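Long-range contacts in antigen MTB48, Mycobacterial protein (Mycobacterium smegmatis, PDB 4WJ1), which is an ESX-1 type VII secretion protein, of which this is the N-terminal PE-PPE part, and is probably involved in DNA conjugation, at least in the recipient strain: residues L56-A61 against L120-M125; D64-R69 against P283-G288; L49-A54 against M125-A130. All blocks are in the same frame, centred on the assembly; numbering follows the deposited sequence.

How the interactions relate
All three contacts lay extended chain along helix 40-96, the long helix of the PE part. Interactions 1 and 3 use consecutive pieces of the loop between helix 40-96 and helix 139-147, share Met125 and have centres about 13 Å apart. Both are surface contacts made by alanines of the helix, with no direct hydrogen bond across; interaction 1 adds a water bridge. Interaction 2 is more buried and polar: the segment that follows helix 248-272 is held by the ion pair of Glu66 and Arg69. The centres of interactions 1 and 2 are about 14 Å apart, and the two touch through Arg65 with Leu120 and Pro283 with Ile122. Interactions 2 and 3 do not touch.

Interaction 1 of 3, residues L56-A61 against L120-M125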
loop_
_atom_site.group_PDB
_atom_site.type_symbol
_atom_site.label_atom_id
_atom_site.label_comp_id
_atom_site.label_asym_id
_atom_site.label_seq_id
_atom_site.Cartn_x
_atom_site.Cartn_y
_atom_site.Cartn_z
ATOM N N LEU A 56 3.994 1.467 2.150
ATOM C CA LEU A 56 2.696 0.924 1.802
ATOM C C LEU A 56 2.601 -0.529 2.238
ATOM O O LEU A 56 1.613 -0.936 2.832
ATOM C CB LEU A 56 2.435 1.047 0.305
ATOM C CG LEU A 56 2.009 2.435 -0.163
ATOM C CD1 LEU A 56 1.919 2.470 -1.671
ATOM C CD2 LEU A 56 0.663 2.758 0.411
ATOM N N LYS A 57 3.636 -1.310 1.957
ATOM C CA LYS A 57 3.605 -2.717 2.321
ATOM C C LYS A 57 3.463 -2.890 3.825
ATOM O O LYS A 57 2.702 -3.741 4.275
ATOM C CB LYS A 57 4.848 -3.445 1.811
ATOM C CG LYS A 57 4.812 -3.621 0.304
ATOM C CD LYS A 57 5.989 -4.452 -0.220
ATOM C CE LYS A 57 6.004 -4.495 -1.735
ATOM N NZ LYS A 57 7.297 -5.055 -2.265
ATOM N N ALA A 58 4.185 -2.079 4.595
ATOM C CA ALA A 58 4.122 -2.159 6.048
ATOM C C ALA A 58 2.734 -1.743 6.541
ATOM O O ALA A 58 2.199 -2.326 7.478
ATOM C CB ALA A 58 5.186 -1.299 6.674
ATOM N N THR A 59 2.159 -0.747 5.878
ATOM C CA THR A 59 0.840 -0.231 6.214
ATOM C C THR A 59 -0.210 -1.293 5.933
ATOM O O THR A 59 -1.130 -1.491 6.724
ATOM C CB THR A 59 0.539 1.060 5.420
ATOM O OG1 THR A 59 1.477 2.074 5.805
ATOM C CG2 THR A 59 -0.869 1.562 5.676
ATOM N N PHE A 60 -0.049 -1.998 4.816
ATOM C CA PHE A 60 -0.976 -3.058 4.444
ATOM C C PHE A 60 -0.934 -4.147 5.498
ATOM O O PHE A 60 -1.951 -4.750 5.809
ATOM C CB PHE A 60 -0.627 -3.649 3.075
ATOM C CG PHE A 60 -0.690 -2.661 1.935
ATOM C CD1 PHE A 60 -1.369 -1.462 2.065
ATOM C CD2 PHE A 60 -0.072 -2.948 0.722
ATOM C CE1 PHE A 60 -1.429 -0.555 1.015
ATOM C CE2 PHE A 60 -0.127 -2.055 -0.333
ATOM C CZ PHE A 60 -0.807 -0.857 -0.189
ATOM N N ALA A 61 0.255 -4.415 6.036
ATOM C CA ALA A 61 0.390 -5.441 7.070
ATOM C C ALA A 61 -0.371 -5.019 8.337
ATOM O O ALA A 61 -0.939 -5.863 9.031
ATOM C CB ALA A 61 1.847 -5.705 7.394
ATOM N N LEU A 120 -1.098 -3.302 14.849
ATOM C CA LEU A 120 0.277 -3.602 14.455
ATOM C C LEU A 120 1.101 -2.315 14.308
ATOM O O LEU A 120 0.625 -1.325 13.749
ATOM C CB LEU A 120 0.297 -4.395 13.142
ATOM C CG LEU A 120 1.678 -4.834 12.656
ATOM C CD1 LEU A 120 2.265 -5.876 13.596
ATOM C CD2 LEU A 120 1.640 -5.357 11.220
ATOM N N ALA A 121 2.326 -2.328 14.827
ATOM C CA ALA A 121 3.246 -1.207 14.640
ATOM C C ALA A 121 3.616 -1.036 13.171
ATOM O O ALA A 121 3.911 -2.015 12.477
ATOM C CB ALA A 121 4.506 -1.403 15.470
ATOM N N ILE A 122 3.607 0.212 12.709
ATOM C CA ILE A 122 4.082 0.548 11.370
ATOM C C ILE A 122 5.451 1.233 11.474
ATOM O O ILE A 122 5.541 2.424 11.799
ATOM C CB ILE A 122 3.077 1.456 10.633
ATOM C CG1 ILE A 122 1.678 0.834 10.663
ATOM C CG2 ILE A 122 3.533 1.737 9.195
ATOM C CD1 ILE A 122 0.644 1.644 9.921
ATOM N N PRO A 123 6.526 0.474 11.202
ATOM C CA PRO A 123 7.902 0.930 11.428
ATOM C C PRO A 123 8.198 2.266 10.764
ATOM O O PRO A 123 7.676 2.554 9.689
ATOM C CB PRO A 123 8.748 -0.181 10.801
ATOM C CG PRO A 123 7.844 -0.837 9.835
ATOM C CD PRO A 123 6.503 -0.815 10.497
ATOM N N SER A 124 9.023 3.079 11.415
ATOM C CA SER A 124 9.415 4.366 10.860
ATOM C C SER A 124 10.464 4.190 9.771
ATOM O O SER A 124 11.482 3.513 9.953
ATOM C CB SER A 124 9.942 5.276 11.955
ATOM O OG SER A 124 8.917 5.567 12.893
HETATM N N MSE A 125 10.195 4.785 8.621
HETATM C CA MSE A 125 11.152 4.792 7.527
HETATM C C MSE A 125 11.414 6.241 7.131
HETATM O O MSE A 125 10.476 6.987 6.839
HETATM C CB MSE A 125 10.620 3.962 6.352
HETATM C CG MSE A 125 10.456 2.479 6.681
HETATM SE SE MSE A 125 9.015 1.523 5.760
HETATM C CE MSE A 125 7.492 2.221 6.739
HETATM O O HOH W 1 3.722 -2.768 9.723
#
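Apolar contact accounts for most of what joins helical residues 56-61 to the extended segment 120-125. Ala58, whose CB points at the segment, is at the centre of the contact: its CB meets the ring of Pro123 at CD, 4.1 Å away, and the methyl CE of selenomethionine Met125 at 4.2 Å, with Ile122 CG2 beside them at 4.3 Å. One helical turn beyond Ala58, Ala61 meets Leu120, whose CG is anti to its backbone N (chi1 -177°). CD2 of Leu120 lies 3.4 Å from Ala61 O and 3.8 Å from Ala61 CB, touching the carbonyl as well as the methyl.

Thr59 and Ile122 cross obliquely. The Ile122 methyl CG2 comes 4.0 Å from Thr59 OG1, a van der Waals approach; the hydroxyl itself is hydrogen-bonded to Lys55 O.

The polar link is made by water. One molecule donates to Ala58 O at 2.7 Å and to Ala121 O at 2.9 Å, tying two backbone carbonyls.

On the inward side, Phe60 packs on Trp163 and Met206 of the PPE helices. Helix 40-96 thus faces those helices on one side and carries the PE-PPE linker on another, within the elongated PE-PPE helical bundle of EspB.

Interaction 2 of 3, residues D64-R69 against P283-G288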
loop_
_atom_site.group_PDB
_atom_site.type_symbol
_atom_site.label_atom_id
_atom_site.label_comp_id
_atom_site.label_asym_id
_atom_site.label_seq_id
_atom_site.Cartn_x
_atom_site.Cartn_y
_atom_site.Cartn_z
ATOM N N ASP A 64 -3.982 -5.802 7.614
ATOM C CA ASP A 64 -4.236 -7.216 7.884
ATOM C C ASP A 64 -4.531 -7.474 9.358
ATOM O O ASP A 64 -5.417 -8.251 9.686
ATOM C CB ASP A 64 -3.044 -8.071 7.459
ATOM C CG ASP A 64 -2.849 -8.109 5.937
ATOM O OD1 ASP A 64 -3.806 -7.794 5.196
ATOM O OD2 ASP A 64 -1.742 -8.486 5.486
ATOM N N ARG A 65 -3.786 -6.811 10.238
ATOM C CA ARG A 65 -3.930 -7.013 11.661
ATOM C C ARG A 65 -5.345 -6.614 12.063
ATOM O O ARG A 65 -6.026 -7.339 12.774
ATOM C CB ARG A 65 -2.887 -6.202 12.433
ATOM C CG ARG A 65 -3.117 -6.179 13.934
ATOM C CD ARG A 65 -3.257 -7.592 14.476
ATOM N NE ARG A 65 -2.005 -8.343 14.399
ATOM C CZ ARG A 65 -0.956 -8.132 15.187
ATOM N NH1 ARG A 65 -0.999 -7.187 16.114
ATOM N NH2 ARG A 65 0.137 -8.861 15.053
ATOM N N GLU A 66 -5.790 -5.473 11.551
ATOM C CA GLU A 66 -7.119 -4.979 11.829
ATOM C C GLU A 66 -8.235 -5.910 11.371
ATOM O O GLU A 66 -9.247 -6.056 12.061
ATOM C CB GLU A 66 -7.274 -3.604 11.210
ATOM C CG GLU A 66 -6.366 -2.586 11.916
ATOM C CD GLU A 66 -6.492 -2.599 13.470
ATOM O OE1 GLU A 66 -7.572 -2.973 14.012
ATOM O OE2 GLU A 66 -5.495 -2.231 14.147
ATOM N N GLY A 67 -8.043 -6.557 10.231
ATOM C CA GLY A 67 -9.040 -7.476 9.731
ATOM C C GLY A 67 -9.168 -8.610 10.719
ATOM O O GLY A 67 -10.271 -9.032 11.063
ATOM N N GLU A 68 -8.022 -9.072 11.206
ATOM C CA GLU A 68 -7.992 -10.147 12.188
ATOM C C GLU A 68 -8.602 -9.715 13.516
ATOM O O GLU A 68 -9.174 -10.535 14.219
ATOM C CB GLU A 68 -6.561 -10.623 12.402
ATOM C CG GLU A 68 -5.948 -11.234 11.157
ATOM C CD GLU A 68 -4.441 -11.290 11.229
ATOM O OE1 GLU A 68 -3.805 -11.414 10.158
ATOM O OE2 GLU A 68 -3.903 -11.207 12.360
ATOM N N ARG A 69 -8.470 -8.434 13.854
ATOM C CA ARG A 69 -9.014 -7.932 15.108
ATOM C C ARG A 69 -10.536 -7.868 15.047
ATOM O O ARG A 69 -11.214 -8.246 16.002
ATOM C CB ARG A 69 -8.428 -6.561 15.449
ATOM C CG ARG A 69 -6.931 -6.601 15.675
ATOM C CD ARG A 69 -6.385 -5.280 16.180
ATOM N NE ARG A 69 -6.907 -4.994 17.506
ATOM C CZ ARG A 69 -7.830 -4.075 17.766
ATOM N NH1 ARG A 69 -8.327 -3.332 16.784
ATOM N NH2 ARG A 69 -8.245 -3.892 19.012
ATOM N N PRO A 283 -4.503 2.030 9.252
ATOM C CA PRO A 283 -5.880 1.524 9.203
ATOM C C PRO A 283 -6.682 1.857 10.466
ATOM O O PRO A 283 -6.108 2.198 11.499
ATOM C CB PRO A 283 -5.682 0.018 9.078
ATOM C CG PRO A 283 -4.414 -0.231 9.813
ATOM C CD PRO A 283 -3.530 0.946 9.449
ATOM N N PRO A 284 -8.014 1.766 10.386
ATOM C CA PRO A 284 -8.790 1.984 11.611
ATOM C C PRO A 284 -8.678 0.766 12.518
ATOM O O PRO A 284 -8.588 -0.366 12.032
ATOM C CB PRO A 284 -10.218 2.165 11.099
ATOM C CG PRO A 284 -10.251 1.307 9.866
ATOM C CD PRO A 284 -8.883 1.474 9.231
ATOM N N SER A 285 -8.661 0.995 13.823
ATOM C CA SER A 285 -8.603 -0.109 14.760
ATOM C C SER A 285 -9.939 -0.177 15.469
ATOM O O SER A 285 -10.370 0.805 16.060
ATOM C CB SER A 285 -7.452 0.068 15.757
ATOM O OG SER A 285 -6.204 0.185 15.087
ATOM N N ILE A 286 -10.612 -1.320 15.384
ATOM C CA ILE A 286 -11.866 -1.491 16.110
ATOM C C ILE A 286 -11.595 -1.498 17.607
ATOM O O ILE A 286 -10.533 -1.940 18.056
ATOM C CB ILE A 286 -12.583 -2.793 15.721
ATOM C CG1 ILE A 286 -14.024 -2.770 16.225
ATOM C CG2 ILE A 286 -11.835 -3.993 16.271
ATOM C CD1 ILE A 286 -14.775 -3.985 15.890
ATOM N N GLY A 287 -12.547 -1.004 18.385
ATOM C CA GLY A 287 -12.385 -0.982 19.822
ATOM C C GLY A 287 -12.907 -2.239 20.478
ATOM O O GLY A 287 -12.155 -3.144 20.826
ATOM N N GLY A 288 -14.214 -2.296 20.634
ATOM C CA GLY A 288 -14.856 -3.343 21.394
ATOM C C GLY A 288 -16.336 -3.098 21.219
ATOM O O GLY A 288 -16.754 -1.974 20.963
#
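Glu66 and Arg69, one helical turn apart, both direct their CB atoms at segment 283-288 and meet each other in front of it. The Glu66 chain folds at chi2, and the side chain crosses that of Pro283 at about a right angle, Glu66 CG lying 3.7 Å from Pro283 CG and 3.1 Å from Pro284 O. Glu66 OE2 is approached from above the carboxylate plane, 68° out of it, by Ser285 OG, which donates at 2.7 Å. Glu66 OE1 offers its syn lone pair to Arg69 NH1 at 2.9 Å, in the guanidinium plane, forming a salt bridge within the helix.

Arg69 bends at chi3 and presents its guanidinium end-on to a single acceptor. NH1 of Arg69 reaches Ile286 O at 2.9 Å on a carbonyl lone pair, while Arg69 NH2 meets Ile286 O at 3.2 Å, nearly along the C=O axis but more bent at the hydrogen, 138° against 152° for NH1. Arg69 NE turns to Pro117 O of the PE-PPE linker.

Three partners in different directions fix the guanidinium's rotation. The carboxylate probably balances its charge, and the ion pair holds the segment in two ways, Arg69 by the carbonyl of Ile286 and Glu66 by the hydroxyl of Ser285.

Interaction 3 of 3, residues L49-A54 against M125-A130; sequences LMASAA and MEYPSA
Met125, a selenomethionine, opens the segment by curling its side chain against the end of the 49-54 stretch of helix. CG lies anti to the carbonyl carbon (chi1 -64°), and further bends at chi2 and chi3 bring SE of Met125 to 3.8 Å from Ala54 C and 3.9 Å from Ala54 CB.

Two residues on, Tyr127 has its CA 6.3 Å from that of Ala51, the closest backbone pairing of the contact. With CG anti to the backbone N (chi1 -170°), the ring is carried obliquely across the flank of the helix, and its CD1 lies 4.0 Å from Ala51 CB. Near the ring plane, Ser52 OG meets the edge at Tyr127 CE1, 3.7 Å away, a van der Waals contact; the hydroxyl's polar partner is Ile278 N, by a weak hydrogen bond. The chain here is the PE-PPE linker of EspB, lying along helix 40-96, whose Leu49 and Ala53 turn instead to Leu213 of helix 187-230.

Pro128 follows with its CB pointing toward the helix, and its CD packs 3.8 Å from Ala51 CB, so that one alanine methyl meets both the tyrosine and the proline. Farther along, Ala130 touches Ser44 of the same helix.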
loop_
_atom_site.group_PDB
_atom_site.type_symbol
_atom_site.label_atom_id
_atom_site.label_comp_id
_atom_site.label_asym_id
_atom_site.label_seq_id
_atom_site.Cartn_x
_atom_site.Cartn_y
_atom_site.Cartn_z
ATOM N N LEU A 49 10.770 6.118 -4.437
ATOM C CA LEU A 49 9.724 5.182 -4.805
ATOM C C LEU A 49 9.805 3.907 -3.984
ATOM O O LEU A 49 8.781 3.359 -3.598
ATOM C CB LEU A 49 9.790 4.844 -6.285
ATOM C CG LEU A 49 9.398 5.991 -7.205
ATOM C CD1 LEU A 49 9.763 5.657 -8.659
ATOM C CD2 LEU A 49 7.922 6.292 -7.076
HETATM N N MSE A 50 11.016 3.431 -3.721
HETATM C CA MSE A 50 11.170 2.221 -2.927
HETATM C C MSE A 50 10.682 2.477 -1.496
HETATM O O MSE A 50 10.090 1.606 -0.861
HETATM C CB MSE A 50 12.626 1.750 -2.918
HETATM C CG MSE A 50 13.163 1.268 -4.258
HETATM SE SE MSE A 50 12.005 -0.007 -5.208
HETATM C CE MSE A 50 11.159 1.300 -6.391
ATOM N N ALA A 51 10.933 3.678 -0.998
ATOM C CA ALA A 51 10.572 4.009 0.373
ATOM C C ALA A 51 9.051 4.057 0.506
ATOM O O ALA A 51 8.488 3.545 1.462
ATOM C CB ALA A 51 11.194 5.329 0.794
ATOM N N SER A 52 8.394 4.653 -0.480
ATOM C CA SER A 52 6.947 4.659 -0.526
ATOM C C SER A 52 6.393 3.240 -0.596
ATOM O O SER A 52 5.463 2.908 0.127
ATOM C CB SER A 52 6.457 5.483 -1.713
ATOM O OG SER A 52 6.703 6.869 -1.490
ATOM N N ALA A 53 6.971 2.404 -1.457
ATOM C CA ALA A 53 6.513 1.030 -1.601
ATOM C C ALA A 53 6.619 0.291 -0.269
ATOM O O ALA A 53 5.706 -0.427 0.123
ATOM C CB ALA A 53 7.314 0.296 -2.679
ATOM N N ALA A 54 7.745 0.472 0.415
ATOM C CA ALA A 54 7.970 -0.165 1.701
ATOM C C ALA A 54 6.959 0.336 2.746
ATOM O O ALA A 54 6.457 -0.446 3.549
ATOM C CB ALA A 54 9.395 0.088 2.172
HETATM N N MSE A 125 10.195 4.785 8.621
HETATM C CA MSE A 125 11.152 4.792 7.527
HETATM C C MSE A 125 11.414 6.241 7.131
HETATM O O MSE A 125 10.476 6.987 6.839
HETATM C CB MSE A 125 10.620 3.962 6.352
HETATM C CG MSE A 125 10.456 2.479 6.681
HETATM SE SE MSE A 125 9.015 1.523 5.760
HETATM C CE MSE A 125 7.492 2.221 6.739
ATOM N N GLU A 126 12.676 6.661 7.160
ATOM C CA GLU A 126 12.959 8.041 6.811
ATOM C C GLU A 126 12.973 8.173 5.297
ATOM O O GLU A 126 13.656 7.428 4.593
ATOM C CB GLU A 126 14.275 8.542 7.420
ATOM C CG GLU A 126 14.163 9.998 7.888
ATOM C CD GLU A 126 15.461 10.786 7.769
ATOM O OE1 GLU A 126 16.544 10.163 7.744
ATOM O OE2 GLU A 126 15.393 12.035 7.693
ATOM N N TYR A 127 12.188 9.122 4.811
ATOM C CA TYR A 127 12.023 9.337 3.389
ATOM C C TYR A 127 13.230 10.095 2.848
ATOM O O TYR A 127 13.615 11.137 3.386
ATOM C CB TYR A 127 10.726 10.094 3.132
ATOM C CG TYR A 127 10.298 10.188 1.694
ATOM C CD1 TYR A 127 9.744 9.088 1.038
ATOM C CD2 TYR A 127 10.417 11.385 0.996
ATOM C CE1 TYR A 127 9.329 9.175 -0.278
ATOM C CE2 TYR A 127 10.013 11.484 -0.326
ATOM C CZ TYR A 127 9.473 10.377 -0.956
ATOM O OH TYR A 127 9.067 10.482 -2.267
ATOM N N PRO A 128 13.854 9.556 1.796
ATOM C CA PRO A 128 15.080 10.128 1.232
ATOM C C PRO A 128 14.845 11.522 0.654
ATOM O O PRO A 128 13.735 11.809 0.202
ATOM C CB PRO A 128 15.452 9.136 0.127
ATOM C CG PRO A 128 14.672 7.899 0.427
ATOM C CD PRO A 128 13.412 8.362 1.061
ATOM N N SER A 129 15.871 12.369 0.671
ATOM C CA SER A 129 15.759 13.705 0.090
ATOM C C SER A 129 16.830 13.934 -0.983
ATOM O O SER A 129 18.005 13.622 -0.775
ATOM C CB SER A 129 15.864 14.772 1.182
ATOM O OG SER A 129 17.151 14.747 1.771
ATOM N N ALA A 130 16.421 14.487 -2.125
ATOM C CA ALA A 130 17.333 14.708 -3.251
ATOM C C ALA A 130 18.427 15.724 -2.934
ATOM O O ALA A 130 18.390 16.407 -1.910
ATOM C CB ALA A 130 16.552 15.159 -4.490
#